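Local coordinates for protein glucosamine-6-phosphate deaminase (Bacillus subtilis, PDB 2BKX) that belongs to the glucosamine-6-phosphate isomerase/6-phosphogluconolactonase family, with an alpha/beta fold related to the Rossmann type, and holds fructose -6-phosphate in its pocket, at residues K2-Q7 with S13-R18; R45-L50 with E54-Q59; P96-I101 with D121-T126; D107-E112 with K178-G183; I139-P144 with E159-A164. All coordinates share one frame; numbering follows the deposited sequence.

In the fold
From the N terminus, contact 1 (2-7 with 13-18) closes the short turn between strand 2-6 and helix 9-26. Contact 2 (45-50 with 54-59) follows in series and closes the turn leaving helix 41-53. The two touch through the Arg-18 to Glu-54 salt bridge. Contact 3 (96-101 with 121-126) ties strand 99-100 to the far end of helix 109-122. Contact 4 (107-112 with 178-183) ties the start of the same helix to strand 178-181, and its segments alternate with those of contact 3. Contact 5 (139-144 with 159-164) lies within the loop of contact 4 and joins a ligand-pocket loop to helix 159-165. Contacts 4 and 5 touch where Thr-181 and Met-182 meet Phe-141 and Asn-142.

Contact 1 (K2-Q7 with S13-R18); sequences KVMECQ and SQIAAR
Ile-15 of helix 9-26 meets Met-4 and Cys-6 of strand 2-6. This is the first strand-to-helix connection of an alpha/beta fold: the helix that follows the strand returns alongside it and touches it through Ile-15. CB of Ile-15 is directed toward the strand. CG1 stands anti to the carbonyl carbon (chi1 -64°), and the chain then runs on extended to CD1. CB, CG1 and CG2 stay beyond contact distance; CD1 alone of this side chain reaches the two sulfurs. Strand 2-6 pairs in parallel with strand 229-234, and Leu-232 of that strand also touches Ile-15 and Met-4. The CB atoms of Met-4 and Cys-6, two positions apart, are both directed toward the helix. In the conformer described, one of two modelled, Met-4 bends at chi2 and meets Ile-15 tip to tip, Met-4 SD lying 3.9 Å from Ile-15 CD1. Cys-6 is buried and also packs on Leu-12 of the helix. The contact is small and wholly apolar. Its second sulfur, Cys-6 SG, sits 4.1 Å from the same Ile-15 CD1.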
# COMPACT_ATOMS: atom_id res chain seq x y z
N LYS A 2 7.78 -12.26 -9.62
CA LYS A 2 9.03 -12.68 -8.95
C LYS A 2 8.81 -12.78 -7.46
O LYS A 2 8.44 -11.80 -6.84
CB LYS A 2 10.17 -11.71 -9.26
CG LYS A 2 11.49 -11.98 -8.54
CD LYS A 2 12.57 -10.95 -8.92
CE LYS A 2 13.90 -11.15 -8.17
NZ LYS A 2 13.97 -12.48 -7.53
N VAL A 3 8.99 -13.96 -6.89
CA VAL A 3 8.81 -14.18 -5.46
C VAL A 3 10.15 -14.35 -4.82
O VAL A 3 10.95 -15.18 -5.24
CB VAL A 3 7.90 -15.40 -5.18
CG1 VAL A 3 7.67 -15.59 -3.70
CG2 VAL A 3 6.57 -15.24 -5.90
N MET A 4 10.42 -13.55 -3.79
CA MET A 4 11.71 -13.56 -3.09
C MET A 4 11.42 -13.86 -1.60
O MET A 4 10.78 -13.05 -0.91
CB MET A 4 12.28 -12.14 -3.19
CG MET A 4 13.62 -11.95 -3.85
SD MET A 4 14.80 -11.31 -2.61
CE MET A 4 16.16 -10.80 -3.65
N GLU A 5 11.85 -15.02 -1.09
CA GLU A 5 11.76 -15.31 0.33
C GLU A 5 12.90 -14.57 1.02
O GLU A 5 14.04 -14.53 0.55
CB GLU A 5 11.83 -16.82 0.64
CG GLU A 5 11.10 -17.20 1.96
CD GLU A 5 10.92 -18.72 2.17
OE1 GLU A 5 10.33 -19.40 1.30
OE2 GLU A 5 11.35 -19.20 3.24
N CYS A 6 12.55 -13.94 2.12
CA CYS A 6 13.46 -13.14 2.95
C CYS A 6 13.58 -13.86 4.28
O CYS A 6 12.60 -14.37 4.80
CB CYS A 6 12.86 -11.74 3.19
SG CYS A 6 12.62 -10.85 1.61
N GLN A 7 14.78 -13.85 4.87
CA GLN A 7 15.04 -14.57 6.11
C GLN A 7 14.32 -13.94 7.30
O GLN A 7 13.90 -14.65 8.23
CB GLN A 7 16.55 -14.54 6.39
CG GLN A 7 17.17 -15.88 6.62
CD GLN A 7 18.71 -15.79 6.77
OE1 GLN A 7 19.24 -15.98 7.86
NE2 GLN A 7 19.41 -15.47 5.67
N SER A 13 12.56 -5.55 4.68
CA SER A 13 12.53 -4.11 4.71
C SER A 13 13.73 -3.47 4.01
O SER A 13 13.58 -2.43 3.35
CB SER A 13 12.48 -3.66 6.17
OG SER A 13 11.27 -4.10 6.81
N GLN A 14 14.92 -4.07 4.17
CA GLN A 14 16.10 -3.59 3.47
C GLN A 14 15.92 -3.66 1.96
O GLN A 14 16.23 -2.71 1.23
CB GLN A 14 17.33 -4.40 3.91
CG GLN A 14 18.64 -4.06 3.16
CD GLN A 14 19.68 -5.20 3.08
OE1 GLN A 14 20.90 -4.94 3.07
NE2 GLN A 14 19.21 -6.44 2.98
N ILE A 15 15.49 -4.81 1.49
CA ILE A 15 15.32 -5.04 0.06
C ILE A 15 14.24 -4.12 -0.51
O ILE A 15 14.43 -3.51 -1.55
CB ILE A 15 14.99 -6.53 -0.22
CG1 ILE A 15 16.17 -7.39 0.20
CG2 ILE A 15 14.65 -6.72 -1.70
CD1 ILE A 15 15.93 -8.88 0.17
N ALA A 16 13.14 -3.96 0.22
CA ALA A 16 12.06 -3.07 -0.23
C ALA A 16 12.53 -1.64 -0.32
O ALA A 16 12.19 -0.92 -1.25
CB ALA A 16 10.86 -3.21 0.72
N ALA A 17 13.27 -1.19 0.69
CA ALA A 17 13.77 0.17 0.66
C ALA A 17 14.73 0.38 -0.50
O ALA A 17 14.70 1.42 -1.16
CB ALA A 17 14.41 0.51 1.98
N ARG A 18 15.54 -0.63 -0.77
CA ARG A 18 16.49 -0.52 -1.88
C ARG A 18 15.78 -0.42 -3.23
O ARG A 18 16.13 0.42 -4.09
CB ARG A 18 17.47 -1.70 -1.83
CG ARG A 18 18.47 -1.74 -2.98
CD ARG A 18 19.35 -0.52 -3.03
NE ARG A 18 20.14 -0.42 -1.82
CZ ARG A 18 20.78 0.66 -1.40
NH1 ARG A 18 20.69 1.78 -2.09
NH2 ARG A 18 21.47 0.60 -0.27

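Contact 2 (R45-L50 with E54-Q59); sequences RQLIRL and ENLSFQ
Leu-50 O accepts two backbone bonds at the C-terminal end of helix 41-53. Glu-54 N reaches this oxygen at 2.9 Å, and Leu-56 N at 3.3 Å with a straighter N-H angle of 167°. The donors come from opposite faces of the carbonyl plane. The Glu-54 bond keeps the i+4 helical pattern; the Leu-56 bond ties the departing chain back to the same carbonyl. The side chains of Leu-50 and Glu-54 lie alongside each other, with CD2 of Leu-50 3.7 Å from CD of Glu-54. Leu-56 has CG anti to its backbone N (chi1 176°), and its CD2 packs on CB of Leu-50 at 4.1 Å. The Phe-58 ring presents its edge to the backbone, CZ lying 3.7 Å from Leu-47 O. Ser-57 OG accepts from Gln-59 N in an ST turn. Further out, Asp-93 bonds Phe-58 N and Ser-57 OG, and Arg-18 forms a salt bridge with Glu-54. Helix 9-26 packs on Leu-56 and Phe-58, and strand 62-69 follows.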
# COMPACT_ATOMS: atom_id res chain seq x y z
N ARG A 45 11.40 3.12 7.65
CA ARG A 45 12.55 3.38 8.51
C ARG A 45 13.86 3.26 7.71
O ARG A 45 14.77 4.10 7.86
CB ARG A 45 12.56 2.41 9.68
CG ARG A 45 11.64 2.73 10.82
CD ARG A 45 11.93 1.91 12.04
NE ARG A 45 11.66 0.49 11.84
CZ ARG A 45 10.50 -0.12 12.08
NH1 ARG A 45 9.48 0.57 12.51
NH2 ARG A 45 10.39 -1.42 11.90
N GLN A 46 13.98 2.22 6.88
CA GLN A 46 15.19 2.07 6.12
C GLN A 46 15.36 3.11 5.03
O GLN A 46 16.48 3.50 4.76
CB GLN A 46 15.41 0.64 5.61
CG GLN A 46 15.41 -0.38 6.70
CD GLN A 46 16.50 -0.05 7.73
OE1 GLN A 46 17.68 0.04 7.37
NE2 GLN A 46 16.09 0.25 8.97
N LEU A 47 14.28 3.54 4.39
CA LEU A 47 14.35 4.69 3.45
C LEU A 47 14.88 5.95 4.08
O LEU A 47 15.71 6.65 3.48
CB LEU A 47 12.98 5.03 2.83
CG LEU A 47 12.66 4.10 1.70
CD1 LEU A 47 11.21 4.21 1.34
CD2 LEU A 47 13.55 4.38 0.44
N ILE A 48 14.41 6.24 5.28
CA ILE A 48 14.89 7.38 6.04
C ILE A 48 16.37 7.20 6.37
O ILE A 48 17.14 8.15 6.29
CB ILE A 48 14.03 7.62 7.29
CG1 ILE A 48 12.63 8.03 6.88
CG2 ILE A 48 14.66 8.71 8.17
CD1 ILE A 48 11.65 7.89 8.02
N ARG A 49 16.78 5.99 6.73
CA ARG A 49 18.18 5.76 6.97
C ARG A 49 19.01 6.06 5.74
O ARG A 49 20.08 6.67 5.88
CB ARG A 49 18.35 4.31 7.37
CG ARG A 49 18.25 4.12 8.84
CD ARG A 49 19.62 4.33 9.52
NE ARG A 49 19.56 3.89 10.89
CZ ARG A 49 19.21 4.65 11.93
NH1 ARG A 49 18.91 5.94 11.76
NH2 ARG A 49 19.17 4.11 13.14
N LEU A 50 18.57 5.61 4.57
CA LEU A 50 19.32 5.84 3.32
C LEU A 50 19.43 7.33 3.01
O LEU A 50 20.40 7.81 2.41
CB LEU A 50 18.68 5.10 2.15
CG LEU A 50 18.68 3.58 2.21
CD1 LEU A 50 18.00 3.04 0.98
CD2 LEU A 50 20.08 3.02 2.41
N GLU A 54 23.25 7.44 2.57
CA GLU A 54 23.53 7.56 1.14
C GLU A 54 23.14 8.89 0.56
O GLU A 54 23.21 9.10 -0.67
CB GLU A 54 22.84 6.42 0.33
CG GLU A 54 23.30 5.08 0.75
CD GLU A 54 22.72 3.96 -0.06
OE1 GLU A 54 21.80 4.19 -0.90
OE2 GLU A 54 23.14 2.83 0.20
N ASN A 55 22.73 9.82 1.40
CA ASN A 55 22.39 11.14 0.95
C ASN A 55 21.32 11.03 -0.13
O ASN A 55 21.31 11.75 -1.12
CB ASN A 55 23.67 11.83 0.44
CG ASN A 55 23.58 13.35 0.36
OD1 ASN A 55 22.68 14.00 0.91
ND2 ASN A 55 24.55 13.94 -0.38
N LEU A 56 20.39 10.08 0.06
CA LEU A 56 19.32 9.89 -0.87
C LEU A 56 18.32 11.02 -0.77
O LEU A 56 17.81 11.28 0.31
CB LEU A 56 18.61 8.54 -0.56
CG LEU A 56 17.38 8.20 -1.39
CD1 LEU A 56 17.65 8.03 -2.87
CD2 LEU A 56 16.63 6.98 -0.81
N SER A 57 18.02 11.68 -1.89
CA SER A 57 17.11 12.85 -1.92
C SER A 57 15.72 12.50 -2.44
O SER A 57 15.56 11.81 -3.44
CB SER A 57 17.66 13.94 -2.81
OG SER A 57 16.78 15.08 -2.82
N PHE A 58 14.72 13.07 -1.81
CA PHE A 58 13.33 12.92 -2.19
C PHE A 58 12.75 14.22 -2.78
O PHE A 58 11.55 14.39 -2.92
CB PHE A 58 12.54 12.46 -0.95
CG PHE A 58 13.08 11.16 -0.30
CD1 PHE A 58 14.16 11.18 0.57
CD2 PHE A 58 12.44 9.94 -0.51
CE1 PHE A 58 14.64 9.98 1.16
CE2 PHE A 58 12.93 8.75 0.07
CZ PHE A 58 14.02 8.78 0.91
N GLN A 59 13.63 15.15 -3.16
CA GLN A 59 13.18 16.49 -3.53
C GLN A 59 12.19 16.59 -4.68
O GLN A 59 11.36 17.50 -4.71
CB GLN A 59 14.39 17.42 -3.79
CG GLN A 59 15.05 17.81 -2.50
CD GLN A 59 16.05 18.94 -2.60
OE1 GLN A 59 16.16 19.62 -3.63
NE2 GLN A 59 16.76 19.16 -1.50

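Contact 3 (P96-I101 with D121-T126); sequences PSRHFI and DSLGDT
Leu-123 sends its two methyl branches to different partners, CD2 to Arg-98 and CD1 to Phe-100. Its CB is directed toward segment 96-101, and chi1 of -62° sets CG beside the backbone N. Arg-98 starts out along the flank of the contact. Bends at chi2 (-63°) and chi3 (-67°) curl its chain round to Leu-123. NH2 of Arg-98 lies 3.4 Å from CD2 of Leu-123, the two side chains running alongside in opposing senses. The same NH2 is hydrogen-bonded to Thr-62. CB of Phe-100 is directed toward Leu-123, and CD1 of Phe-100 is 4.1 Å from CD1 of Leu-123. One face of the Arg-98 guanidinium carries the rim of the Phe-100 ring, with CE1 4.2 Å above the plane. Leu-123 lies just before Gly-124, whose positive phi belongs to a Schellman motif after helix 109-122. The contact lies at the surface. It joins the C-terminal region of that helix to strand 99-100, which pairs in parallel with strand 62-69; Val-64 of the latter also touches Leu-123.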
# COMPACT_ATOMS: atom_id res chain seq x y z
N PRO A 96 6.23 18.91 0.32
CA PRO A 96 5.00 18.39 0.94
C PRO A 96 3.74 18.41 0.08
O PRO A 96 2.87 17.58 0.27
CB PRO A 96 4.85 19.25 2.20
CG PRO A 96 6.24 19.64 2.56
CD PRO A 96 6.94 19.82 1.24
N SER A 97 3.60 19.41 -0.79
CA SER A 97 2.39 19.49 -1.60
C SER A 97 2.30 18.42 -2.67
O SER A 97 1.28 18.30 -3.33
CB SER A 97 2.26 20.88 -2.22
OG SER A 97 3.33 21.11 -3.09
N ARG A 98 3.37 17.64 -2.84
CA ARG A 98 3.38 16.57 -3.83
C ARG A 98 3.12 15.20 -3.21
O ARG A 98 3.34 14.19 -3.87
CB ARG A 98 4.67 16.59 -4.64
CG ARG A 98 4.78 17.86 -5.51
CD ARG A 98 3.70 17.98 -6.57
NE ARG A 98 3.87 16.93 -7.58
CZ ARG A 98 3.20 16.83 -8.73
NH1 ARG A 98 2.25 17.70 -9.06
NH2 ARG A 98 3.51 15.87 -9.55
N HIS A 99 2.59 15.17 -1.99
CA HIS A 99 2.16 13.93 -1.34
C HIS A 99 0.64 13.96 -1.35
O HIS A 99 0.05 14.85 -0.76
CB HIS A 99 2.65 13.85 0.10
CG HIS A 99 4.14 13.75 0.25
ND1 HIS A 99 4.88 12.77 -0.39
CD2 HIS A 99 5.04 14.49 0.96
CE1 HIS A 99 6.16 12.93 -0.10
NE2 HIS A 99 6.29 13.99 0.70
N PHE A 100 0.03 12.97 -2.00
CA PHE A 100 -1.39 12.89 -2.17
C PHE A 100 -1.96 11.64 -1.49
O PHE A 100 -1.40 10.54 -1.57
CB PHE A 100 -1.72 12.86 -3.66
CG PHE A 100 -1.20 14.08 -4.40
CD1 PHE A 100 -0.15 13.98 -5.28
CD2 PHE A 100 -1.73 15.32 -4.16
CE1 PHE A 100 0.32 15.10 -5.94
CE2 PHE A 100 -1.27 16.43 -4.82
CZ PHE A 100 -0.26 16.33 -5.71
N ILE A 101 -3.07 11.85 -0.79
CA ILE A 101 -3.77 10.81 -0.06
C ILE A 101 -5.26 11.14 -0.16
O ILE A 101 -5.62 12.31 -0.08
CB ILE A 101 -3.30 10.78 1.41
CG1 ILE A 101 -1.76 10.67 1.55
CG2 ILE A 101 -4.02 9.70 2.19
CD1 ILE A 101 -1.24 10.79 2.96
N ASP A 121 -4.22 9.71 -12.73
CA ASP A 121 -4.01 9.68 -14.17
C ASP A 121 -3.16 10.84 -14.65
O ASP A 121 -2.25 10.66 -15.45
CB ASP A 121 -5.33 9.68 -14.92
CG ASP A 121 -5.15 9.59 -16.44
OD1 ASP A 121 -5.19 8.47 -16.94
OD2 ASP A 121 -4.96 10.62 -17.11
N SER A 122 -3.44 12.02 -14.11
CA SER A 122 -2.72 13.21 -14.55
C SER A 122 -1.24 13.18 -14.18
O SER A 122 -0.40 13.83 -14.83
CB SER A 122 -3.37 14.46 -14.00
OG SER A 122 -2.95 14.71 -12.67
N LEU A 123 -0.92 12.42 -13.14
CA LEU A 123 0.48 12.30 -12.72
C LEU A 123 1.28 11.41 -13.62
O LEU A 123 2.50 11.35 -13.49
CB LEU A 123 0.56 11.82 -11.27
CG LEU A 123 -0.06 12.75 -10.25
CD1 LEU A 123 -0.13 12.05 -8.87
CD2 LEU A 123 0.70 14.04 -10.19
N GLY A 124 0.62 10.70 -14.53
CA GLY A 124 1.26 9.72 -15.35
C GLY A 124 1.23 8.32 -14.78
O GLY A 124 2.01 7.48 -15.19
N ASP A 125 0.32 8.05 -13.86
CA ASP A 125 0.22 6.77 -13.16
C ASP A 125 1.44 6.67 -12.23
O ASP A 125 2.28 7.57 -12.21
CB ASP A 125 0.20 5.53 -14.08
CG ASP A 125 -0.69 5.67 -15.32
OD1 ASP A 125 -1.87 6.08 -15.21
OD2 ASP A 125 -0.21 5.30 -16.42
N THR A 126 1.56 5.58 -11.46
CA THR A 126 2.75 5.37 -10.62
C THR A 126 3.93 4.67 -11.32
O THR A 126 3.73 3.77 -12.19
CB THR A 126 2.34 4.61 -9.35
OG1 THR A 126 1.87 3.30 -9.72
CG2 THR A 126 1.25 5.35 -8.62

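Contact 4 (D107-E112 with K178-G183); sequences DDLEAE and KALTMG
Glu-112 lays the stem of its side chain against Leu-180, CG of Glu-112 coming 3.8 Å from CD2 of Leu-180, while its flat carboxylate is taken up by other partners. OE1 forms a salt bridge with Arg-115, and OE2 accepts from Asn-103 N. Another carboxylate, that of Asp-108, is met by the backbone. Ala-111 N meets Asp-108 OD2 at 3.1 Å from above the carboxylate plane, 69° out of it, with a nearly straight N-H angle of 170°. Asp-108 is the N-cap residue of helix 109-122, and this is its capping bond. Glu-112 has CG anti to its backbone N (chi1 175°) and then bends at chi2. The stem lies nearly perpendicular to Leu-180. Leu-109, one helical turn earlier, meets the same leucine at a similar angle, its CD2 4.0 Å from CD1 of Leu-180.

Leu-180 lies on strand 178-181, which runs antiparallel to both strands 62-69 and 153-156 in the mixed sheet of this alpha/beta fold. The first turn of the helix thus packs on this part of the sheet. Val-154 of strand 153-156 touches Leu-109, and Cys-113 of the helix also touches Leu-180. The buried Leu-180 faces the helix, whereas Ala-179 points away from it and packs on Phe-141. At the end of the strand, Thr-181 OG1 gives its proton to Met-182 O at 2.9 Å. That hydroxyl also accepts from Phe-141 N.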
# COMPACT_ATOMS: atom_id res chain seq x y z
N ASP A 107 -16.80 16.10 2.11
CA ASP A 107 -18.26 16.09 2.20
C ASP A 107 -18.91 15.10 1.25
O ASP A 107 -19.89 14.48 1.59
CB ASP A 107 -18.81 17.48 1.94
CG ASP A 107 -18.59 18.43 3.10
OD1 ASP A 107 -18.36 17.98 4.24
OD2 ASP A 107 -18.69 19.64 2.85
N ASP A 108 -18.31 14.93 0.08
CA ASP A 108 -18.86 14.02 -0.92
C ASP A 108 -17.74 13.04 -1.23
O ASP A 108 -16.81 13.34 -1.99
CB ASP A 108 -19.28 14.80 -2.16
CG ASP A 108 -19.93 13.93 -3.22
OD1 ASP A 108 -20.66 14.48 -4.07
OD2 ASP A 108 -19.74 12.69 -3.23
N LEU A 109 -17.84 11.86 -0.64
CA LEU A 109 -16.74 10.90 -0.78
C LEU A 109 -16.67 10.30 -2.19
O LEU A 109 -15.58 10.03 -2.69
CB LEU A 109 -16.89 9.82 0.25
CG LEU A 109 -16.74 10.31 1.68
CD1 LEU A 109 -17.01 9.13 2.56
CD2 LEU A 109 -15.39 10.92 1.97
N GLU A 110 -17.81 10.14 -2.83
CA GLU A 110 -17.82 9.68 -4.23
C GLU A 110 -17.06 10.65 -5.16
O GLU A 110 -16.25 10.23 -6.03
CB GLU A 110 -19.27 9.52 -4.69
CG GLU A 110 -19.89 8.21 -4.27
CD GLU A 110 -21.16 7.85 -5.07
OE1 GLU A 110 -21.47 8.50 -6.12
OE2 GLU A 110 -21.87 6.89 -4.66
N ALA A 111 -17.34 11.94 -5.01
CA ALA A 111 -16.66 12.94 -5.79
C ALA A 111 -15.17 13.00 -5.48
O ALA A 111 -14.35 13.13 -6.38
CB ALA A 111 -17.31 14.33 -5.59
N GLU A 112 -14.82 12.84 -4.21
CA GLU A 112 -13.41 12.77 -3.83
C GLU A 112 -12.70 11.63 -4.54
O GLU A 112 -11.58 11.80 -5.02
CB GLU A 112 -13.30 12.61 -2.31
CG GLU A 112 -11.88 12.41 -1.78
CD GLU A 112 -10.93 13.54 -2.02
OE1 GLU A 112 -11.39 14.68 -2.28
OE2 GLU A 112 -9.69 13.30 -1.89
N LYS A 178 -15.99 2.28 6.89
CA LYS A 178 -15.77 2.52 5.46
C LYS A 178 -14.42 3.15 5.19
O LYS A 178 -13.78 3.70 6.08
CB LYS A 178 -16.88 3.42 4.88
CG LYS A 178 -18.32 2.84 5.04
CD LYS A 178 -19.37 3.72 4.41
CE LYS A 178 -20.65 2.98 4.20
NZ LYS A 178 -21.61 3.80 3.39
N ALA A 179 -14.04 3.12 3.92
CA ALA A 179 -12.78 3.68 3.49
C ALA A 179 -12.86 4.11 2.04
O ALA A 179 -13.78 3.75 1.32
CB ALA A 179 -11.68 2.67 3.69
N LEU A 180 -11.87 4.89 1.62
CA LEU A 180 -11.63 5.26 0.23
C LEU A 180 -10.37 4.53 -0.22
O LEU A 180 -9.38 4.54 0.49
CB LEU A 180 -11.37 6.76 0.13
CG LEU A 180 -12.58 7.65 0.36
CD1 LEU A 180 -13.10 7.59 1.78
CD2 LEU A 180 -12.19 9.08 0.00
N THR A 181 -10.42 3.85 -1.37
CA THR A 181 -9.27 3.09 -1.85
C THR A 181 -9.11 3.20 -3.36
O THR A 181 -10.07 3.21 -4.11
CB THR A 181 -9.41 1.60 -1.47
OG1 THR A 181 -8.21 0.89 -1.82
CG2 THR A 181 -10.60 0.93 -2.06
N MET A 182 -7.86 3.29 -3.77
CA MET A 182 -7.49 3.04 -5.17
C MET A 182 -8.09 1.72 -5.55
O MET A 182 -8.11 0.79 -4.72
CB MET A 182 -6.01 2.90 -5.29
CG MET A 182 -5.31 4.12 -5.32
SD MET A 182 -3.55 3.67 -5.65
CE MET A 182 -3.35 5.00 -5.10
N GLY A 183 -8.59 1.60 -6.77
CA GLY A 183 -9.14 0.33 -7.22
C GLY A 183 -8.09 -0.62 -7.75
O GLY A 183 -6.88 -0.29 -7.84

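Contact 5 (I139-P144 with E159-A164); sequences IGFNEP and EQTRQA. With F6R (fructose -6-phosphate), chain C.
Glu-143 and Thr-161 make the tight part of this contact. Thr-161 OG1 donates to Glu-143 OE2 at 2.7 Å, on the syn lone pair of that oxygen. A chi1 of -60° at Thr-161 turns the hydroxyl toward the loop and leaves the methyl CG2 for Phe-141. Glu-143 bends at chi2 on its way to the threonine. The carboxylate is buried but well supplied with partners: OE2 also takes Asn-158 N, and OE1 takes His-138 ND1 and Asn-136 ND2. These bonds would hold the group firmly in place.

The methyl side is looser. Thr-161 CG2 lies 3.8 Å from CE2 of Phe-141, where the side chains pass at a slant.

Segment 139-144 is a loop between strands 128-131 and 153-156 of the alpha/beta fold, and it forms part of the ligand pocket. Gly-140 O accepts from O3 of fructose -6-phosphate at 2.7 Å, and C3 of the ligand lies near the Phe-141 ring. His-138, which bonds Glu-143 through ND1, reaches the ligand with NE2, so the glutamate is a second-shell residue. Within the loop, Ile-139 O accepts from both N and ND2 of Asn-142, from opposite faces of its plane.

The outer side of helix 159-165 is open to solvent at Glu-159 and Gln-163. Arg-162, held by Pro-176 O and Val-175 O, pairs NH1 with Glu-159 OE1 in a salt bridge at 3.1 Å, in the guanidinium plane.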
# COMPACT_ATOMS: atom_id res chain seq x y z
N ILE A 139 -6.07 -6.10 -1.52
CA ILE A 139 -5.01 -5.14 -1.88
C ILE A 139 -5.66 -3.77 -1.87
O ILE A 139 -6.80 -3.61 -2.27
CB ILE A 139 -4.27 -5.48 -3.18
CG1 ILE A 139 -5.23 -5.61 -4.35
CG2 ILE A 139 -3.45 -6.75 -2.99
CD1 ILE A 139 -4.56 -5.76 -5.74
N GLY A 140 -4.95 -2.78 -1.37
CA GLY A 140 -5.63 -1.58 -0.89
C GLY A 140 -6.74 -2.01 0.07
O GLY A 140 -6.54 -2.93 0.86
N PHE A 141 -7.91 -1.41 -0.05
CA PHE A 141 -9.11 -1.95 0.63
C PHE A 141 -10.11 -2.52 -0.37
O PHE A 141 -11.35 -2.48 -0.16
CB PHE A 141 -9.75 -0.94 1.57
CG PHE A 141 -8.98 -0.70 2.86
CD1 PHE A 141 -8.94 0.58 3.35
CD2 PHE A 141 -8.39 -1.73 3.60
CE1 PHE A 141 -8.33 0.85 4.59
CE2 PHE A 141 -7.75 -1.45 4.82
CZ PHE A 141 -7.74 -0.17 5.31
N ASN A 142 -9.57 -3.08 -1.45
CA ASN A 142 -10.37 -3.85 -2.40
C ASN A 142 -10.61 -5.24 -1.85
O ASN A 142 -9.71 -6.07 -1.89
CB ASN A 142 -9.68 -3.92 -3.76
CG ASN A 142 -9.48 -2.56 -4.35
OD1 ASN A 142 -10.43 -1.96 -4.89
ND2 ASN A 142 -8.25 -2.07 -4.31
N GLU A 143 -11.80 -5.43 -1.25
CA GLU A 143 -12.12 -6.67 -0.57
C GLU A 143 -12.57 -7.73 -1.56
O GLU A 143 -12.89 -7.43 -2.72
CB GLU A 143 -13.21 -6.44 0.47
CG GLU A 143 -12.87 -5.42 1.56
CD GLU A 143 -11.99 -5.90 2.68
OE1 GLU A 143 -11.18 -6.82 2.49
OE2 GLU A 143 -12.10 -5.37 3.82
N PRO A 144 -12.61 -9.00 -1.13
CA PRO A 144 -13.12 -10.04 -2.01
C PRO A 144 -14.43 -9.69 -2.67
O PRO A 144 -15.34 -9.13 -2.05
CB PRO A 144 -13.25 -11.23 -1.06
CG PRO A 144 -12.16 -11.01 -0.07
CD PRO A 144 -12.15 -9.54 0.16
N GLU A 159 -15.54 -7.38 7.91
CA GLU A 159 -15.28 -7.55 9.34
C GLU A 159 -13.87 -8.07 9.63
O GLU A 159 -13.24 -7.67 10.61
CB GLU A 159 -16.35 -8.43 9.99
CG GLU A 159 -17.79 -7.84 9.84
CD GLU A 159 -17.96 -6.32 10.10
OE1 GLU A 159 -17.35 -5.72 11.02
OE2 GLU A 159 -18.76 -5.69 9.37
N GLN A 160 -13.33 -8.94 8.78
CA GLN A 160 -11.95 -9.42 9.01
C GLN A 160 -10.92 -8.29 9.00
O GLN A 160 -9.94 -8.33 9.73
CB GLN A 160 -11.56 -10.46 7.99
CG GLN A 160 -10.35 -11.21 8.33
CD GLN A 160 -9.83 -11.96 7.16
OE1 GLN A 160 -9.92 -13.18 7.10
NE2 GLN A 160 -9.32 -11.23 6.20
N THR A 161 -11.15 -7.29 8.16
CA THR A 161 -10.27 -6.13 8.07
C THR A 161 -10.37 -5.28 9.32
O THR A 161 -9.36 -4.86 9.89
CB THR A 161 -10.62 -5.33 6.84
OG1 THR A 161 -10.44 -6.20 5.72
CG2 THR A 161 -9.74 -4.10 6.71
N ARG A 162 -11.60 -5.07 9.79
CA ARG A 162 -11.79 -4.31 11.04
C ARG A 162 -11.16 -5.06 12.23
O ARG A 162 -10.51 -4.45 13.08
CB ARG A 162 -13.29 -4.05 11.26
CG ARG A 162 -13.83 -3.15 10.16
CD ARG A 162 -15.27 -2.78 10.36
NE ARG A 162 -15.42 -1.86 11.48
CZ ARG A 162 -16.20 -2.04 12.55
NH1 ARG A 162 -16.92 -3.13 12.71
NH2 ARG A 162 -16.21 -1.11 13.48
N GLN A 163 -11.34 -6.39 12.26
CA GLN A 163 -10.75 -7.23 13.31
C GLN A 163 -9.22 -7.10 13.28
O GLN A 163 -8.58 -6.92 14.32
CB GLN A 163 -11.22 -8.69 13.09
CG GLN A 163 -10.78 -9.75 14.05
CD GLN A 163 -11.21 -11.16 13.60
OE1 GLN A 163 -11.65 -11.98 14.43
NE2 GLN A 163 -11.12 -11.45 12.29
N ALA A 164 -8.62 -7.17 12.09
CA ALA A 164 -7.18 -7.09 11.96
C ALA A 164 -6.61 -5.74 12.40
O ALA A 164 -5.53 -5.65 12.97
CB ALA A 164 -6.76 -7.38 10.56
C1 F6R C . -2.21 -0.44 2.99
C2 F6R C . -3.42 -1.22 2.52
C3 F6R C . -3.89 -2.56 3.09
C4 F6R C . -2.83 -3.28 3.93
C5 F6R C . -3.28 -4.63 4.47
C6 F6R C . -2.22 -5.28 5.34
O1 F6R C . -2.25 0.94 2.57
O2 F6R C . -4.03 -0.75 1.58
O3 F6R C . -4.18 -3.43 2.00
O4 F6R C . -1.67 -3.47 3.13
O5 F6R C . -4.51 -4.53 5.18
O6 F6R C . -2.04 -4.48 6.52
P F6R C . -0.82 -4.79 7.50
O1P F6R C . 0.43 -4.39 6.76
O2P F6R C . -0.86 -6.27 7.75
O3P F6R C . -1.03 -3.96 8.73